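Local coordinates for protein branched-chain-amino-acid aminotransferase (PDB 6JIF) that catalyses the reversible transfer of the amino group of branched-chain amino acids to 2-oxoglutarate, as a pyridoxal-5'-phosphate-dependent enzyme of aminotransferase class IV, at residues Leu31-Tyr45 / Phe165-Lys179. Sequence-based numbering, arbitrary orientation.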
ATOM      1  N   LEU B  31      28.856  -2.283 -10.560  1.00 34.03           N
ATOM      2  CA  LEU B  31      27.538  -2.725 -10.129  1.00 33.70           C
ATOM      3  C   LEU B  31      26.924  -1.694  -9.191  1.00 38.60           C
ATOM      4  O   LEU B  31      27.608  -1.120  -8.339  1.00 40.83           O
ATOM      5  CB  LEU B  31      27.607  -4.084  -9.408  1.00 32.46           C
ATOM      6  CG  LEU B  31      27.540  -5.287 -10.335  1.00 28.94           C
ATOM      7  CD1 LEU B  31      27.799  -6.609  -9.631  1.00 31.73           C
ATOM      8  CD2 LEU B  31      26.160  -5.251 -10.984  1.00 30.69           C
ATOM      9  N   GLY B  32      25.629  -1.465  -9.348  1.00 33.57           N
ATOM     10  CA  GLY B  32      24.922  -0.646  -8.401  1.00 30.66           C
ATOM     11  C   GLY B  32      23.883  -1.507  -7.706  1.00 28.32           C
ATOM     12  O   GLY B  32      24.198  -2.602  -7.227  1.00 29.51           O
ATOM     13  N   PHE B  33      22.643  -1.000  -7.623  1.00 22.71           N
ATOM     14  CA  PHE B  33      21.481  -1.680  -7.049  1.00 29.32           C
ATOM     15  C   PHE B  33      20.405  -1.616  -8.129  1.00 31.75           C
ATOM     16  O   PHE B  33      19.502  -0.784  -8.097  1.00 33.34           O
ATOM     17  CB  PHE B  33      21.027  -1.012  -5.753  1.00 28.58           C
ATOM     18  CG  PHE B  33      19.938  -1.738  -5.055  1.00 27.19           C
ATOM     19  CD1 PHE B  33      20.144  -3.036  -4.607  1.00 31.08           C
ATOM     20  CD2 PHE B  33      18.715  -1.142  -4.820  1.00 28.95           C
ATOM     21  CE1 PHE B  33      19.140  -3.735  -3.943  1.00 29.70           C
ATOM     22  CE2 PHE B  33      17.692  -1.860  -4.147  1.00 27.35           C
ATOM     23  CZ  PHE B  33      17.937  -3.150  -3.725  1.00 23.00           C
ATOM     24  N   ASP B  34      20.512  -2.509  -9.100  1.00 25.90           N
ATOM     25  CA  ASP B  34      19.677  -2.477 -10.290  1.00 24.48           C
ATOM     26  C   ASP B  34      19.215  -3.889 -10.590  1.00 23.51           C
ATOM     27  O   ASP B  34      19.974  -4.836 -10.408  1.00 23.00           O
ATOM     28  CB  ASP B  34      20.430  -2.003 -11.507  1.00 20.64           C
ATOM     29  CG  ASP B  34      20.986  -0.623 -11.324  1.00 35.70           C
ATOM     30  OD1 ASP B  34      20.153   0.333 -11.257  1.00 33.92           O
ATOM     31  OD2 ASP B  34      22.223  -0.507 -11.204  1.00 32.90           O
ATOM     32  N   TYR B  35      18.002  -4.013 -11.115  1.00 23.67           N
ATOM     33  CA  TYR B  35      17.515  -5.332 -11.473  1.00 21.74           C
ATOM     34  C   TYR B  35      18.329  -5.882 -12.629  1.00 24.37           C
ATOM     35  O   TYR B  35      18.485  -5.216 -13.654  1.00 24.96           O
ATOM     36  CB  TYR B  35      16.037  -5.309 -11.857  1.00 20.97           C
ATOM     37  CG  TYR B  35      15.543  -6.731 -12.141  1.00 20.27           C
ATOM     38  CD1 TYR B  35      15.721  -7.312 -13.400  1.00 21.91           C
ATOM     39  CD2 TYR B  35      14.929  -7.491 -11.150  1.00 22.18           C
ATOM     40  CE1 TYR B  35      15.276  -8.578 -13.671  1.00 24.01           C
ATOM     41  CE2 TYR B  35      14.495  -8.757 -11.407  1.00 20.94           C
ATOM     42  CZ  TYR B  35      14.672  -9.298 -12.666  1.00 22.49           C
ATOM     43  OH  TYR B  35      14.218 -10.576 -12.925  1.00 26.17           O
ATOM     44  N   ILE B  36      18.835  -7.110 -12.450  1.00 21.09           N
ATOM     45  CA  ILE B  36      19.468  -7.912 -13.491  1.00 25.85           C
ATOM     46  C   ILE B  36      18.854  -9.308 -13.400  1.00 32.66           C
ATOM     47  O   ILE B  36      18.610  -9.806 -12.298  1.00 32.49           O
ATOM     48  CB  ILE B  36      20.994  -7.947 -13.289  1.00 31.01           C
ATOM     49  CG1 ILE B  36      21.630  -6.602 -13.706  1.00 33.85           C
ATOM     50  CG2 ILE B  36      21.645  -9.077 -14.080  1.00 36.84           C
ATOM     51  CD1 ILE B  36      22.826  -6.179 -12.833  1.00 33.90           C
ATOM     52  N   LYS B  37      18.554  -9.934 -14.542  1.00 30.10           N
ATOM     53  CA  LYS B  37      17.906 -11.256 -14.506  1.00 28.91           C
ATOM     54  C   LYS B  37      18.956 -12.349 -14.281  1.00 29.54           C
ATOM     55  O   LYS B  37      19.860 -12.556 -15.104  1.00 26.86           O
ATOM     56  CB  LYS B  37      17.089 -11.517 -15.766  1.00 32.91           C
ATOM     57  CG  LYS B  37      16.385 -12.863 -15.788  1.00 22.45           C
ATOM     58  CD  LYS B  37      15.833 -13.124 -17.183  1.00 33.99           C
ATOM     59  CE  LYS B  37      15.020 -14.389 -17.194  1.00 39.92           C
ATOM     60  NZ  LYS B  37      14.504 -14.665 -18.566  1.00 43.47           N
ATOM     61  N   THR B  38      18.859 -12.996 -13.130  1.00 23.80           N
ATOM     62  CA  THR B  38      19.696 -14.121 -12.781  1.00 34.59           C
ATOM     63  C   THR B  38      19.033 -15.407 -13.279  1.00 34.34           C
ATOM     64  O   THR B  38      17.932 -15.392 -13.830  1.00 28.31           O
ATOM     65  CB  THR B  38      19.947 -14.101 -11.265  1.00 26.41           C
ATOM     66  OG1 THR B  38      18.693 -14.008 -10.592  1.00 27.30           O
ATOM     67  CG2 THR B  38      20.831 -12.875 -10.901  1.00 22.79           C
ATOM     68  N   ASP B  39      19.691 -16.533 -13.035  1.00 29.60           N
ATOM     69  CA  ASP B  39      19.359 -17.791 -13.701  1.00 23.41           C
ATOM     70  C   ASP B  39      18.082 -18.428 -13.153  1.00 27.08           C
ATOM     71  O   ASP B  39      17.206 -18.815 -13.931  1.00 28.20           O
ATOM     72  CB  ASP B  39      20.514 -18.756 -13.555  1.00 28.52           C
ATOM     73  CG  ASP B  39      21.675 -18.387 -14.433  1.00 34.13           C
ATOM     74  OD1 ASP B  39      21.500 -17.573 -15.374  1.00 32.53           O
ATOM     75  OD2 ASP B  39      22.764 -18.900 -14.168  1.00 37.13           O
ATOM     76  N   LYS B  40      17.968 -18.580 -11.829  1.00 24.17           N
ATOM     77  CA  LYS B  40      16.826 -19.278 -11.227  1.00 22.85           C
ATOM     78  C   LYS B  40      16.265 -18.476 -10.073  1.00 23.96           C
ATOM     79  O   LYS B  40      16.999 -17.822  -9.328  1.00 25.60           O
ATOM     80  CB  LYS B  40      17.193 -20.686 -10.681  1.00 23.50           C
ATOM     81  CG  LYS B  40      17.986 -21.564 -11.577  1.00 26.45           C
ATOM     82  CD  LYS B  40      17.103 -22.531 -12.301  1.00 33.75           C
ATOM     83  CE  LYS B  40      17.886 -23.777 -12.724  1.00 41.03           C
ATOM     84  NZ  LYS B  40      17.105 -24.575 -13.670  1.00 45.63           N
ATOM     85  N   ARG B  41      14.970 -18.597  -9.870  1.00 22.39           N
ATOM     86  CA  ARG B  41      14.347 -18.036  -8.686  1.00 20.36           C
ATOM     87  C   ARG B  41      13.487 -19.109  -8.041  1.00 17.20           C
ATOM     88  O   ARG B  41      13.148 -20.106  -8.664  1.00 19.74           O
ATOM     89  CB  ARG B  41      13.501 -16.735  -8.986  1.00 17.74           C
ATOM     90  CG  ARG B  41      12.350 -16.859 -10.003  1.00 21.62           C
ATOM     91  CD  ARG B  41      12.838 -16.716 -11.449  1.00 27.98           C
ATOM     92  NE  ARG B  41      13.531 -15.431 -11.598  1.00 29.32           N
ATOM     93  CZ  ARG B  41      14.679 -15.249 -12.249  1.00 29.89           C
ATOM     94  NH1 ARG B  41      15.279 -16.261 -12.877  1.00 26.00           N
ATOM     95  NH2 ARG B  41      15.229 -14.030 -12.259  1.00 26.34           N
ATOM     96  N   TYR B  42      13.221 -18.917  -6.755  1.00 21.51           N
ATOM     97  CA  TYR B  42      12.298 -19.775  -6.015  1.00 23.40           C
ATOM     98  C   TYR B  42      10.845 -19.350  -6.189  1.00 21.12           C
ATOM     99  O   TYR B  42      10.498 -18.151  -6.141  1.00 15.72           O
ATOM    100  CB  TYR B  42      12.667 -19.729  -4.533  1.00 20.76           C
ATOM    101  CG  TYR B  42      11.876 -20.640  -3.675  1.00 20.92           C
ATOM    102  CD1 TYR B  42      12.259 -21.928  -3.503  1.00 20.38           C
ATOM    103  CD2 TYR B  42      10.774 -20.167  -2.959  1.00 21.28           C
ATOM    104  CE1 TYR B  42      11.535 -22.789  -2.672  1.00 21.12           C
ATOM    105  CE2 TYR B  42      10.036 -21.007  -2.124  1.00 18.33           C
ATOM    106  CZ  TYR B  42      10.428 -22.318  -1.992  1.00 25.04           C
ATOM    107  OH  TYR B  42       9.756 -23.193  -1.179  1.00 30.14           O
ATOM    108  N   LEU B  43       9.973 -20.344  -6.300  1.00 21.60           N
ATOM    109  CA  LEU B  43       8.553 -20.083  -6.482  1.00 19.42           C
ATOM    110  C   LEU B  43       7.746 -21.147  -5.734  1.00 20.73           C
ATOM    111  O   LEU B  43       7.946 -22.344  -5.946  1.00 24.57           O
ATOM    112  CB  LEU B  43       8.189 -20.084  -7.969  1.00 25.04           C
ATOM    113  CG  LEU B  43       6.736 -19.777  -8.365  1.00 22.38           C
ATOM    114  CD1 LEU B  43       6.327 -18.345  -8.068  1.00 29.46           C
ATOM    115  CD2 LEU B  43       6.630 -20.074  -9.843  1.00 28.85           C
ATOM    116  N   SER B  44       6.827 -20.707  -4.870  1.00 24.00           N
ATOM    117  CA  SER B  44       6.032 -21.640  -4.082  1.00 24.92           C
ATOM    118  C   SER B  44       4.608 -21.104  -3.953  1.00 22.02           C
ATOM    119  O   SER B  44       4.414 -19.922  -3.693  1.00 20.50           O
ATOM    120  CB  SER B  44       6.698 -21.856  -2.706  1.00 19.43           C
ATOM    121  OG  SER B  44       5.849 -22.613  -1.827  1.00 26.83           O
ATOM    122  N   TYR B  45       3.599 -21.965  -4.125  1.00 29.56           N
ATOM    123  CA  TYR B  45       2.200 -21.529  -4.052  1.00 26.76           C
ATOM    124  C   TYR B  45       1.544 -21.956  -2.744  1.00 22.40           C
ATOM    125  O   TYR B  45       1.756 -23.069  -2.270  1.00 25.77           O
ATOM    126  CB  TYR B  45       1.379 -22.111  -5.213  1.00 32.54           C
ATOM    127  CG  TYR B  45       1.759 -21.569  -6.570  1.00 29.87           C
ATOM    128  CD1 TYR B  45       2.760 -22.168  -7.325  1.00 32.04           C
ATOM    129  CD2 TYR B  45       1.092 -20.490  -7.105  1.00 29.57           C
ATOM    130  CE1 TYR B  45       3.098 -21.670  -8.580  1.00 36.19           C
ATOM    131  CE2 TYR B  45       1.410 -19.985  -8.349  1.00 30.28           C
ATOM    132  CZ  TYR B  45       2.419 -20.568  -9.084  1.00 33.86           C
ATOM    133  OH  TYR B  45       2.739 -20.058 -10.344  1.00 34.83           O
ATOM    134  N   PHE B 165      -1.792 -17.698  -2.563  1.00 16.68           N
ATOM    135  CA  PHE B 165      -0.656 -16.800  -2.381  1.00 15.62           C
ATOM    136  C   PHE B 165       0.583 -17.365  -3.093  1.00 17.89           C
ATOM    137  O   PHE B 165       0.690 -18.553  -3.324  1.00 18.40           O
ATOM    138  CB  PHE B 165      -0.345 -16.528  -0.878  1.00 15.07           C
ATOM    139  CG  PHE B 165      -1.503 -15.987  -0.096  1.00 19.56           C
ATOM    140  CD1 PHE B 165      -2.445 -16.850   0.419  1.00 17.91           C
ATOM    141  CD2 PHE B 165      -1.609 -14.620   0.133  1.00 17.14           C
ATOM    142  CE1 PHE B 165      -3.548 -16.356   1.115  1.00 21.80           C
ATOM    143  CE2 PHE B 165      -2.703 -14.114   0.830  1.00 20.01           C
ATOM    144  CZ  PHE B 165      -3.645 -14.986   1.332  1.00 20.87           C
ATOM    145  N   ILE B 166       1.513 -16.482  -3.439  1.00 18.67           N
ATOM    146  CA  ILE B 166       2.809 -16.854  -3.993  1.00 17.57           C
ATOM    147  C   ILE B 166       3.894 -16.378  -3.035  1.00 14.42           C
ATOM    148  O   ILE B 166       3.882 -15.228  -2.587  1.00 14.55           O
ATOM    149  CB  ILE B 166       3.020 -16.264  -5.404  1.00 16.69           C
ATOM    150  CG1 ILE B 166       2.242 -17.099  -6.410  1.00 17.93           C
ATOM    151  CG2 ILE B 166       4.531 -16.200  -5.777  1.00 18.46           C
ATOM    152  CD1 ILE B 166       2.194 -16.485  -7.796  1.00 21.03           C
ATOM    153  N   PHE B 167       4.854 -17.266  -2.730  1.00 18.21           N
ATOM    154  CA  PHE B 167       6.092 -16.913  -2.029  1.00 20.55           C
ATOM    155  C   PHE B 167       7.220 -17.115  -3.040  1.00 14.28           C
ATOM    156  O   PHE B 167       7.329 -18.175  -3.639  1.00 16.67           O
ATOM    157  CB  PHE B 167       6.280 -17.799  -0.787  1.00 19.24           C
ATOM    158  CG  PHE B 167       7.635 -17.660  -0.170  1.00 15.03           C
ATOM    159  CD1 PHE B 167       8.182 -16.396   0.024  1.00 13.31           C
ATOM    160  CD2 PHE B 167       8.367 -18.783   0.179  1.00 23.45           C
ATOM    161  CE1 PHE B 167       9.467 -16.247   0.578  1.00 19.90           C
ATOM    162  CE2 PHE B 167       9.652 -18.664   0.745  1.00 23.74           C
ATOM    163  CZ  PHE B 167      10.198 -17.425   0.961  1.00 18.00           C
ATOM    164  N   SER B 168       7.963 -16.063  -3.343  1.00 16.00           N
ATOM    165  CA  SER B 168       9.003 -16.215  -4.342  1.00 17.49           C
ATOM    166  C   SER B 168      10.261 -15.484  -3.859  1.00 13.71           C
ATOM    167  O   SER B 168      10.215 -14.598  -3.007  1.00 18.35           O
ATOM    168  CB  SER B 168       8.481 -15.700  -5.706  1.00 20.52           C
ATOM    169  OG  SER B 168       9.435 -15.715  -6.753  1.00 22.72           O
ATOM    170  N   ILE B 169      11.403 -15.898  -4.375  1.00 15.27           N
ATOM    171  CA  ILE B 169      12.658 -15.223  -4.042  1.00 13.77           C
ATOM    172  C   ILE B 169      13.465 -15.131  -5.332  1.00 17.91           C
ATOM    173  O   ILE B 169      13.827 -16.160  -5.914  1.00 19.40           O
ATOM    174  CB  ILE B 169      13.503 -15.943  -2.957  1.00 21.06           C
ATOM    175  CG1 ILE B 169      12.635 -16.401  -1.768  1.00 16.40           C
ATOM    176  CG2 ILE B 169      14.765 -15.103  -2.543  1.00 16.83           C
ATOM    177  CD1 ILE B 169      13.341 -17.333  -0.837  1.00 23.93           C
ATOM    178  N   PHE B 170      13.810 -13.905  -5.740  1.00 16.86           N
ATOM    179  CA  PHE B 170      14.804 -13.783  -6.802  1.00 18.58           C
ATOM    180  C   PHE B 170      16.045 -13.101  -6.235  1.00 19.59           C
ATOM    181  O   PHE B 170      16.044 -12.603  -5.112  1.00 17.20           O
ATOM    182  CB  PHE B 170      14.247 -13.051  -8.046  1.00 15.18           C
ATOM    183  CG  PHE B 170      13.834 -11.631  -7.830  1.00 17.91           C
ATOM    184  CD1 PHE B 170      14.766 -10.593  -7.955  1.00 16.32           C
ATOM    185  CD2 PHE B 170      12.487 -11.302  -7.614  1.00 17.18           C
ATOM    186  CE1 PHE B 170      14.399  -9.259  -7.797  1.00 18.90           C
ATOM    187  CE2 PHE B 170      12.142  -9.944  -7.442  1.00 18.42           C
ATOM    188  CZ  PHE B 170      13.107  -8.933  -7.528  1.00 17.20           C
ATOM    189  N   CYS B 171      17.143 -13.152  -6.985  1.00 21.38           N
ATOM    190  CA  CYS B 171      18.378 -12.517  -6.542  1.00 17.00           C
ATOM    191  C   CYS B 171      18.957 -11.668  -7.668  1.00 15.80           C
ATOM    192  O   CYS B 171      18.607 -11.808  -8.848  1.00 19.11           O
ATOM    193  CB  CYS B 171      19.406 -13.562  -6.037  1.00 21.39           C
ATOM    194  SG  CYS B 171      20.116 -14.651  -7.266  1.00 22.14           S
ATOM    195  N   ILE B 172      19.833 -10.757  -7.279  1.00 17.09           N
ATOM    196  CA  ILE B 172      20.551  -9.885  -8.237  1.00 19.20           C
ATOM    197  C   ILE B 172      21.939  -9.600  -7.688  1.00 23.96           C
ATOM    198  O   ILE B 172      22.087  -9.434  -6.474  1.00 22.44           O
ATOM    199  CB  ILE B 172      19.818  -8.546  -8.493  1.00 22.26           C
ATOM    200  CG1 ILE B 172      19.514  -7.826  -7.170  1.00 24.09           C
ATOM    201  CG2 ILE B 172      18.545  -8.749  -9.264  1.00 24.29           C
ATOM    202  CD1 ILE B 172      19.172  -6.389  -7.425  1.00 30.10           C
ATOM    203  N   PRO B 173      22.979  -9.536  -8.534  1.00 19.85           N
ATOM    204  CA  PRO B 173      24.277  -9.068  -8.053  1.00 20.40           C
ATOM    205  C   PRO B 173      24.198  -7.563  -7.823  1.00 20.85           C
ATOM    206  O   PRO B 173      23.542  -6.838  -8.578  1.00 23.19           O
ATOM    207  CB  PRO B 173      25.208  -9.412  -9.215  1.00 22.65           C
ATOM    208  CG  PRO B 173      24.320  -9.238 -10.425  1.00 22.71           C
ATOM    209  CD  PRO B 173      22.987  -9.816  -9.982  1.00 20.26           C
ATOM    210  N   VAL B 174      24.802  -7.090  -6.727  1.00 19.62           N
ATOM    211  CA  VAL B 174      24.745  -5.668  -6.390  1.00 18.20           C
ATOM    212  C   VAL B 174      26.141  -5.223  -5.979  1.00 26.07           C
ATOM    213  O   VAL B 174      27.008  -6.038  -5.620  1.00 27.07           O
ATOM    214  CB  VAL B 174      23.702  -5.366  -5.278  1.00 19.71           C
ATOM    215  CG1 VAL B 174      22.268  -5.759  -5.736  1.00 19.78           C
ATOM    216  CG2 VAL B 174      24.079  -6.096  -3.967  1.00 21.68           C
ATOM    217  N   GLY B 175      26.394  -3.934  -6.155  1.00 37.92           N
ATOM    218  CA  GLY B 175      27.643  -3.370  -5.701  1.00 37.29           C
ATOM    219  C   GLY B 175      27.369  -2.362  -4.623  1.00 39.34           C
ATOM    220  O   GLY B 175      26.431  -2.509  -3.839  1.00 42.51           O
ATOM    221  N   ALA B 176      28.195  -1.326  -4.572  1.00 45.56           N
ATOM    222  CA  ALA B 176      27.975  -0.235  -3.639  1.00 44.46           C
ATOM    223  C   ALA B 176      26.709   0.490  -4.055  1.00 37.82           C
ATOM    224  O   ALA B 176      26.492   0.743  -5.243  1.00 43.01           O
ATOM    225  CB  ALA B 176      29.163   0.732  -3.664  1.00 43.05           C
ATOM    226  N   TYR B 177      25.885   0.860  -3.082  1.00 38.57           N
ATOM    227  CA  TYR B 177      24.655   1.564  -3.424  1.00 37.13           C
ATOM    228  C   TYR B 177      24.980   2.957  -3.967  1.00 44.24           C
ATOM    229  O   TYR B 177      24.424   3.376  -4.987  1.00 48.65           O
ATOM    230  CB  TYR B 177      23.737   1.630  -2.198  1.00 37.42           C
ATOM    231  CG  TYR B 177      22.367   2.225  -2.474  1.00 45.64           C
ATOM    232  CD1 TYR B 177      22.170   3.609  -2.512  1.00 49.23           C
ATOM    233  CD2 TYR B 177      21.266   1.401  -2.693  1.00 49.66           C
ATOM    234  CE1 TYR B 177      20.913   4.148  -2.777  1.00 54.05           C
ATOM    235  CE2 TYR B 177      20.009   1.920  -2.949  1.00 48.36           C
ATOM    236  CZ  TYR B 177      19.832   3.295  -2.995  1.00 55.50           C
ATOM    237  OH  TYR B 177      18.581   3.811  -3.264  1.00 56.80           O
ATOM    238  N   PHE B 178      25.841   3.706  -3.279  1.00 45.92           N
ATOM    239  CA  PHE B 178      26.458   4.914  -3.821  1.00 43.29           C
ATOM    240  C   PHE B 178      27.861   4.569  -4.302  1.00 48.40           C
ATOM    241  O   PHE B 178      28.616   3.896  -3.591  1.00 45.37           O
ATOM    242  CB  PHE B 178      26.527   6.029  -2.783  1.00 39.08           C
ATOM    243  CG  PHE B 178      25.197   6.382  -2.217  1.00 42.39           C
ATOM    244  CD1 PHE B 178      24.775   5.859  -0.980  1.00 41.26           C
ATOM    245  CD2 PHE B 178      24.330   7.210  -2.920  1.00 42.60           C
ATOM    246  CE1 PHE B 178      23.513   6.170  -0.468  1.00 36.11           C
ATOM    247  CE2 PHE B 178      23.082   7.518  -2.405  1.00 40.89           C
ATOM    248  CZ  PHE B 178      22.681   6.999  -1.178  1.00 37.86           C
ATOM    249  N   LYS B 179      28.242   5.076  -5.473  1.00 51.84           N
ATOM    250  CA  LYS B 179      29.622   4.856  -5.874  1.00 57.27           C
ATOM    251  C   LYS B 179      30.515   5.960  -5.304  1.00 57.34           C
ATOM    252  O   LYS B 179      30.053   7.061  -4.988  1.00 56.20           O
ATOM    253  CB  LYS B 179      29.791   4.722  -7.394  1.00 59.21           C
ATOM    254  CG  LYS B 179      28.904   3.612  -8.033  1.00 63.23           C
ATOM    255  CD  LYS B 179      29.809   2.943  -9.112  1.00 65.15           C
ATOM    256  CE  LYS B 179      29.305   1.931 -10.202  1.00 64.59           C
ATOM    257  NZ  LYS B 179      28.286   2.253 -11.257  1.00 65.77           N
TER
HETATM  258  O   HOH W   1      30.404  -1.399  -6.388  1.00 41.48           O
HETATM  259  O   HOH W   2      22.412  -4.335  -9.522  1.00 26.26           O
HETATM  260  O   HOH W   3      17.106 -11.766 -11.179  1.00 25.00           O
HETATM  261  O   HOH W   4      16.826 -15.044  -9.174  1.00 17.59           O
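Y35 turns the edge of its ring toward the face of F170, an offset edge-to-face pair with centroids 5.5 Å apart and planes at 63°. The F33 ring has V174 at its edge, where CD1 of F33 meets CG1 of V174 at 3.6 Å. Its CD2 side runs obliquely against the Y177 ring. CG of F33 lies anti to the backbone N (chi1 -174°), which swings the ring out between V174 and Y177; Y145 adds an edge-to-face neighbour. Replacing F33 with an alanine would probably open a gap between V174 and Y177 and leave the Y177 ring freer to turn. Y42 has F167 CD2 at its ring edge, 3.6 Å from Y42 CE2. The R41 guanidinium has water 4 above one face, toward the rim, and T38 O and D39 O at its edge, in plane; T38 O is 2.9 Å from R41 NH1.

Strand 41-45 pairs antiparallel with strand 165-174 inside a seven-stranded antiparallel sheet. The F33 side chain lies about 9 Å from the bound pyridoxal-5'-phosphate. Y42 with I169 and S44 with F167 are hydrogen-bonded pairs. Y42 O has two donors: I169 N at 3.0 Å and the hydroxyl S168 OG at 2.7 Å, nearly along the C=O axis. On the face bearing L43 and Y45, both side chains pack on I166. From K40 back toward D34, waters bridge the segments. Water 4 joins K40 O and T38 OG1 to C171 N, water 3 joins I36 O and T38 N to C171 O, and water 2 joins D34 N to P173 O. G175 N donates to G32 O at 2.8 Å.

The chemistry thus divides: backbone bonds and apolar packing hold the strands, waters bridge the loop, and a salt bridge from R41 and a hydrogen bond from Y35 OH, both to E66 of the second subunit, tie this part of the chain to the dimer partner.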